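Local coordinates for uncharacterized protein (Bacteroides caccae, PDB 4L7A) that is of unknown function but is probably a zinc-binding metallo-peptidase, at residues K154-V158 with D159-I163; F186-P189 with Y190-S193; K237-K241 with D242-V246. One frame throughout, in Å; residues are numbered along the deposited sequence.

Contact 1 (K154-V158 with D159-I163); sequences KNYPV and DYDKI
The ring of Tyr156 meets Asp161 at its edge and Tyr160 at an oblique angle. Asp161 OD1 lies in the plane of the ring and takes the hydroxyl hydrogen, Tyr156 OH to Asp161 OD1 being 2.7 Å, through the lone pair on the side of the other carboxylate oxygen. The two flat groups are nevertheless turned 61° against each other. The same oxygen also sits beside the ring carbon, Tyr156 CE1 to Asp161 OD1 being 3.1 Å, while CE1 is 3.9 Å from Tyr160 CB. The two tyrosine rings meet obliquely, their planes 72° apart. Tyr156 reaches the following turn because its CG stands between the backbone N and the carbonyl carbon (chi1 62°). A phenylalanine in its place would probably leave the Asp161 carboxylate without this hydroxyl donor and free to turn. Beyond the segments, His151 meets the Tyr156 ring edge-to-face, and Ile199 of helix 195-208 touches both tyrosines. Tyr160 is buried, and its OH is held by Asp198 of that helix. On the exposed side, a long salt bridge runs from Lys162 NZ to Asp159 OD1. The backbone adds two bonds: Tyr160 N to Pro157 O at 3.0 Å, and Asp161 N to Val158 O at 3.2 Å, the second more bent. The first closes a type I beta turn from Pro157 to Tyr160; the second carries the chain on into the short, weakly bonded helix 160-163, with the tyrosine-aspartate bond bridging the turn from the loop that follows helix 131-153.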
# COMPACT_ATOMS: atom_id res chain seq x y z
N LYS A 154 16.14 -0.08 -9.09
CA LYS A 154 16.83 -1.28 -9.57
C LYS A 154 15.91 -2.07 -10.47
O LYS A 154 14.96 -2.74 -10.01
CB LYS A 154 17.32 -2.14 -8.40
CG LYS A 154 18.35 -1.47 -7.57
CD LYS A 154 18.84 -2.35 -6.47
CE LYS A 154 19.61 -1.50 -5.50
NZ LYS A 154 20.14 -2.34 -4.46
N ASN A 155 16.18 -2.00 -11.77
CA ASN A 155 15.27 -2.57 -12.74
C ASN A 155 15.04 -4.07 -12.54
O ASN A 155 15.99 -4.80 -12.20
CB ASN A 155 15.78 -2.29 -14.14
CG ASN A 155 15.61 -0.82 -14.52
OD1 ASN A 155 14.98 -0.01 -13.80
ND2 ASN A 155 16.18 -0.45 -15.62
N TYR A 156 13.80 -4.52 -12.74
CA TYR A 156 13.49 -5.93 -12.60
C TYR A 156 13.98 -6.67 -13.86
O TYR A 156 14.25 -6.01 -14.86
CB TYR A 156 11.98 -6.15 -12.33
CG TYR A 156 11.04 -5.68 -13.43
CD1 TYR A 156 10.84 -6.49 -14.54
CD2 TYR A 156 10.38 -4.45 -13.38
CE1 TYR A 156 10.05 -6.10 -15.53
CE2 TYR A 156 9.59 -4.03 -14.43
CZ TYR A 156 9.43 -4.89 -15.48
OH TYR A 156 8.63 -4.60 -16.54
N PRO A 157 14.07 -8.03 -13.82
CA PRO A 157 14.54 -8.76 -15.03
C PRO A 157 13.68 -8.60 -16.26
O PRO A 157 12.48 -8.76 -16.20
CB PRO A 157 14.57 -10.22 -14.58
CG PRO A 157 14.67 -10.15 -13.10
CD PRO A 157 13.81 -8.97 -12.72
N VAL A 158 14.32 -8.27 -17.38
CA VAL A 158 13.60 -8.03 -18.62
C VAL A 158 12.82 -9.25 -19.04
O VAL A 158 11.80 -9.11 -19.70
CB VAL A 158 14.55 -7.60 -19.78
CG1 VAL A 158 15.23 -6.30 -19.44
CG2 VAL A 158 15.60 -8.67 -20.11
N ASP A 159 13.28 -10.43 -18.67
CA ASP A 159 12.52 -11.64 -19.01
C ASP A 159 11.09 -11.71 -18.42
O ASP A 159 10.28 -12.45 -18.94
CB ASP A 159 13.30 -12.90 -18.62
CG ASP A 159 14.47 -13.20 -19.57
OD1 ASP A 159 14.63 -12.59 -20.67
OD2 ASP A 159 15.23 -14.10 -19.19
N TYR A 160 10.77 -10.94 -17.38
CA TYR A 160 9.42 -10.93 -16.80
C TYR A 160 8.44 -10.54 -17.86
O TYR A 160 7.34 -11.13 -17.95
CB TYR A 160 9.31 -9.94 -15.61
CG TYR A 160 8.02 -10.01 -14.87
CD1 TYR A 160 6.90 -9.35 -15.32
CD2 TYR A 160 7.92 -10.75 -13.69
CE1 TYR A 160 5.70 -9.45 -14.62
CE2 TYR A 160 6.77 -10.82 -12.99
CZ TYR A 160 5.66 -10.20 -13.45
OH TYR A 160 4.50 -10.31 -12.73
N ASP A 161 8.82 -9.55 -18.64
CA ASP A 161 7.97 -8.99 -19.66
C ASP A 161 7.57 -10.00 -20.70
O ASP A 161 6.51 -9.86 -21.29
CB ASP A 161 8.69 -7.86 -20.37
CG ASP A 161 8.90 -6.65 -19.47
OD1 ASP A 161 8.63 -6.67 -18.27
OD2 ASP A 161 9.40 -5.64 -19.95
N LYS A 162 8.38 -11.01 -20.94
CA LYS A 162 8.05 -11.98 -21.98
C LYS A 162 7.01 -12.99 -21.54
O LYS A 162 6.33 -13.57 -22.39
CB LYS A 162 9.27 -12.82 -22.37
CG LYS A 162 10.37 -12.03 -22.97
CD LYS A 162 11.51 -12.99 -23.27
CE LYS A 162 12.69 -12.28 -23.86
NZ LYS A 162 13.71 -13.32 -24.19
N ILE A 163 6.92 -13.23 -20.23
CA ILE A 163 6.10 -14.33 -19.74
C ILE A 163 4.67 -14.26 -20.30
O ILE A 163 4.17 -15.24 -20.83
CB ILE A 163 6.08 -14.39 -18.21
CG1 ILE A 163 7.48 -14.76 -17.71
CG2 ILE A 163 5.11 -15.45 -17.73
CD1 ILE A 163 7.70 -14.48 -16.27

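Contact 2 (F186-P189 with Y190-S193); sequences FVTP and YAGS
Thr188 OG1 receives the backbone N-H of Ala191 in the straightest bond across this contact, Ala191 N to Thr188 OG1 being 3.1 Å with an angle of 151° at the hydrogen. The hydroxyl sits between the backbone N and the carbonyl carbon of its own residue (chi1 58°), which swings it over the turn that follows; it is also hydrogen-bonded to Glu201 of helix 195-208, so one oxygen ties the turn to a neighbouring helix. Gly192 N to Pro189 O, at 3.0 Å, closes the next turn of backbone, its donor standing well above the carbonyl plane. The carbonyl O of Thr188 adds two weak bonds, to Ala191 N and Gly192 N. Farther along, Tyr190 O takes two donors from one residue, the nearer being Ser193 OG at 2.5 Å, close to the line of the C=O bond. Around this polar frame lies the packing. Gly192 CA rests over the centre of one face of the Phe186 ring, 3.4 Å from its centroid and 6° off the normal, a CH-pi contact made this close by the absence of a side chain on the glycine. Val187 CG2 touches Ala191 CB at 4.1 Å. Tyr168 also meets the Phe186 ring, and Trp173 approaches Tyr190 edge-to-face. The hydroxyl of Thr188 on the amide three residues on, with its carbonyl making weak bonds to the amides three and four on, fits an ST motif, which here opens a single helix-like turn in the loop between helices 178-181 and 195-208.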
# COMPACT_ATOMS: atom_id res chain seq x y z
N PHE A 186 -2.58 -13.43 -14.82
CA PHE A 186 -2.69 -12.08 -14.23
C PHE A 186 -3.44 -12.17 -12.92
O PHE A 186 -4.58 -12.71 -12.89
CB PHE A 186 -3.46 -11.15 -15.19
CG PHE A 186 -2.74 -10.91 -16.51
CD1 PHE A 186 -1.40 -10.53 -16.53
CD2 PHE A 186 -3.38 -11.08 -17.70
CE1 PHE A 186 -0.74 -10.32 -17.70
CE2 PHE A 186 -2.72 -10.87 -18.89
CZ PHE A 186 -1.40 -10.53 -18.89
N VAL A 187 -2.83 -11.64 -11.85
CA VAL A 187 -3.45 -11.67 -10.54
C VAL A 187 -4.65 -10.74 -10.35
O VAL A 187 -5.44 -10.96 -9.46
CB VAL A 187 -2.44 -11.45 -9.38
CG1 VAL A 187 -1.48 -12.65 -9.27
CG2 VAL A 187 -1.64 -10.12 -9.53
N THR A 188 -4.76 -9.72 -11.18
CA THR A 188 -5.88 -8.79 -11.19
C THR A 188 -6.06 -8.29 -12.61
O THR A 188 -5.16 -8.41 -13.43
CB THR A 188 -5.57 -7.51 -10.33
OG1 THR A 188 -4.40 -6.84 -10.82
CG2 THR A 188 -5.40 -7.84 -8.92
N PRO A 189 -7.19 -7.68 -12.91
CA PRO A 189 -7.34 -7.05 -14.25
C PRO A 189 -6.26 -6.05 -14.55
O PRO A 189 -5.72 -6.05 -15.65
CB PRO A 189 -8.68 -6.33 -14.13
CG PRO A 189 -9.48 -7.24 -13.22
CD PRO A 189 -8.46 -7.71 -12.17
N TYR A 190 -5.93 -5.20 -13.57
CA TYR A 190 -4.88 -4.19 -13.74
C TYR A 190 -3.49 -4.75 -14.04
O TYR A 190 -2.71 -4.16 -14.79
CB TYR A 190 -4.82 -3.30 -12.49
CG TYR A 190 -4.03 -2.05 -12.67
CD1 TYR A 190 -4.25 -1.21 -13.72
CD2 TYR A 190 -3.14 -1.66 -11.73
CE1 TYR A 190 -3.54 -0.04 -13.86
CE2 TYR A 190 -2.40 -0.47 -11.88
CZ TYR A 190 -2.62 0.31 -12.90
OH TYR A 190 -1.91 1.49 -13.02
N ALA A 191 -3.19 -5.91 -13.48
CA ALA A 191 -1.93 -6.62 -13.79
C ALA A 191 -1.84 -7.02 -15.25
O ALA A 191 -0.74 -7.08 -15.82
CB ALA A 191 -1.76 -7.82 -12.93
N GLY A 192 -2.98 -7.22 -15.87
CA GLY A 192 -3.05 -7.49 -17.31
C GLY A 192 -2.89 -6.24 -18.22
O GLY A 192 -3.15 -6.33 -19.42
N SER A 193 -2.50 -5.08 -17.70
CA SER A 193 -2.38 -3.90 -18.56
C SER A 193 -0.99 -3.83 -19.25
O SER A 193 -0.87 -3.76 -20.48
CB SER A 193 -2.63 -2.62 -17.73
OG SER A 193 -1.82 -2.57 -16.56

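Contact 3 (K237-K241 with D242-V246)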
# COMPACT_ATOMS: atom_id res chain seq x y z
N LYS A 237 10.18 -13.01 -6.15
CA LYS A 237 10.92 -13.42 -4.98
C LYS A 237 12.44 -13.31 -5.22
O LYS A 237 13.16 -12.79 -4.37
CB LYS A 237 10.55 -14.83 -4.60
CG LYS A 237 9.24 -14.93 -3.88
CD LYS A 237 8.93 -16.43 -3.54
CE LYS A 237 7.64 -16.51 -2.71
NZ LYS A 237 7.04 -17.89 -2.79
N LYS A 238 12.90 -13.80 -6.36
CA LYS A 238 14.31 -13.79 -6.70
C LYS A 238 14.84 -12.37 -6.85
O LYS A 238 15.90 -12.06 -6.37
CB LYS A 238 14.54 -14.61 -7.97
CG LYS A 238 16.02 -14.64 -8.43
CD LYS A 238 16.27 -15.67 -9.56
CE LYS A 238 17.58 -15.38 -10.31
NZ LYS A 238 18.79 -15.46 -9.42
N TYR A 239 14.07 -11.51 -7.52
CA TYR A 239 14.41 -10.11 -7.67
C TYR A 239 14.51 -9.43 -6.28
O TYR A 239 15.48 -8.69 -6.02
CB TYR A 239 13.34 -9.39 -8.50
CG TYR A 239 13.41 -7.86 -8.40
CD1 TYR A 239 14.42 -7.13 -9.06
CD2 TYR A 239 12.50 -7.14 -7.64
CE1 TYR A 239 14.50 -5.73 -8.96
CE2 TYR A 239 12.57 -5.74 -7.54
CZ TYR A 239 13.58 -5.05 -8.20
OH TYR A 239 13.63 -3.67 -8.08
N MSE A 240 13.52 -9.65 -5.41
CA MSE A 240 13.58 -8.97 -4.12
C MSE A 240 14.82 -9.45 -3.33
O MSE A 240 15.47 -8.64 -2.64
CB MSE A 240 12.32 -9.19 -3.34
CG MSE A 240 11.10 -8.61 -4.01
SE MSE A 240 11.18 -6.66 -4.01
CE MSE A 240 10.71 -6.35 -2.15
N LYS A 241 15.13 -10.75 -3.46
CA LYS A 241 16.34 -11.31 -2.85
C LYS A 241 17.66 -10.75 -3.45
O LYS A 241 18.49 -10.19 -2.73
CB LYS A 241 16.33 -12.84 -2.96
CG LYS A 241 17.52 -13.49 -2.34
CD LYS A 241 17.33 -15.01 -2.33
CE LYS A 241 18.56 -15.67 -2.88
NZ LYS A 241 18.77 -17.04 -2.34
N ASP A 242 17.82 -10.84 -4.75
CA ASP A 242 19.06 -10.44 -5.37
C ASP A 242 19.29 -8.93 -5.29
O ASP A 242 20.40 -8.51 -5.08
CB ASP A 242 19.13 -10.88 -6.84
CG ASP A 242 19.08 -12.39 -7.03
OD1 ASP A 242 19.27 -13.13 -6.04
OD2 ASP A 242 18.81 -12.82 -8.19
N SER A 243 18.24 -8.12 -5.47
CA SER A 243 18.40 -6.69 -5.59
C SER A 243 18.25 -5.97 -4.26
O SER A 243 18.83 -4.93 -4.09
CB SER A 243 17.39 -6.11 -6.60
OG SER A 243 17.71 -6.58 -7.91
N TRP A 244 17.43 -6.49 -3.34
CA TRP A 244 17.16 -5.75 -2.11
C TRP A 244 17.43 -6.52 -0.83
O TRP A 244 17.18 -6.00 0.25
CB TRP A 244 15.71 -5.23 -2.13
CG TRP A 244 15.45 -4.34 -3.30
CD1 TRP A 244 14.85 -4.68 -4.47
CD2 TRP A 244 15.88 -2.97 -3.44
NE1 TRP A 244 14.78 -3.58 -5.31
CE2 TRP A 244 15.46 -2.54 -4.72
CE3 TRP A 244 16.50 -2.06 -2.58
CZ2 TRP A 244 15.65 -1.22 -5.17
CZ3 TRP A 244 16.73 -0.75 -3.03
CH2 TRP A 244 16.28 -0.34 -4.32
N GLN A 245 17.93 -7.75 -0.94
CA GLN A 245 18.14 -8.64 0.21
C GLN A 245 16.88 -8.79 1.05
O GLN A 245 16.92 -8.83 2.23
CB GLN A 245 19.32 -8.16 1.06
CG GLN A 245 20.64 -8.17 0.28
CD GLN A 245 20.76 -7.02 -0.73
OE1 GLN A 245 20.55 -5.85 -0.42
NE2 GLN A 245 21.11 -7.37 -1.96
N VAL A 246 15.74 -8.89 0.40
CA VAL A 246 14.51 -9.05 1.13
C VAL A 246 13.96 -10.42 0.81
O VAL A 246 13.85 -10.79 -0.35
CB VAL A 246 13.49 -7.96 0.70
CG1 VAL A 246 12.08 -8.34 1.11
CG2 VAL A 246 13.87 -6.63 1.25
O HOH W 1 12.70 -12.73 -1.82
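Tyr239 and Trp244 form the close-packed side of this helix end, lying side by side and pointing the same way. The indole N-H donates to the tyrosine hydroxyl, Trp244 NE1 to Tyr239 OH being 3.0 Å with an angle of 171°, and the oxygen lies almost exactly in the indole plane. The rings themselves make an offset edge-to-face pair, the edge of Trp244 toward the face of Tyr239, with planes 77° apart. That hydroxyl is also bonded to Lys154 O, whereas the Lys154 side chain makes a cation-pi contact with Trp244. Selenomethionine Met240, bent at its second and third torsions, brings SE obliquely to the indole, 4.2 Å from Trp244 CD1, in a Met-aromatic contact; its CE lies 4.1 Å from Val246 CG1. Leu150 and Phe85, from helices 131-153 and 83-88, complete this side. At the backbone, Met240 O accepts Trp244 N and Val246 N from opposite faces of its plane, the latter at 3.1 Å, after Gln245 has turned to positive phi and the helix has ended. A water joins Lys237 O to Val246 O.

The other side is much looser. With CG trans to the backbone N (chi1 179°) and the chain bent at its last torsion, Lys238 reaches along the helix to form a salt bridge with Asp242, NZ to OD2 being 2.9 Å, on the lone pair facing the other oxygen. Both residues are exposed, and this i to i+4 pair is one charged link on a solvent-facing surface. The indole N-H finds its acceptor in the buried tyrosine's hydroxyl, within the packed side, whereas the surface salt bridge is likely to add less to the stability of this helix end, since water competes for both charges.

In the fold
The three contacts follow one another along the chain, contact 1 first and contact 3 last. Contacts 1 and 3 touch, their centres about 13 Å apart: Lys154, just after helix 131-153, joins the two, its NZ bonding to Ser243 O near the end of helix 211-244. Contact 2 touches neither, its centre about 16 Å from that of contact 1 and 22 Å from that of contact 3, but helix 195-208 packs against both contacts 1 and 2. Contacts 1 and 3 thus join the end of helix 131-153 to helix 211-244, while contact 2 packs on helices 195-208 and 211-244. Helix 131-153 also carries an HExxH sequence, consistent with the zinc-binding motif of this peptidase clan.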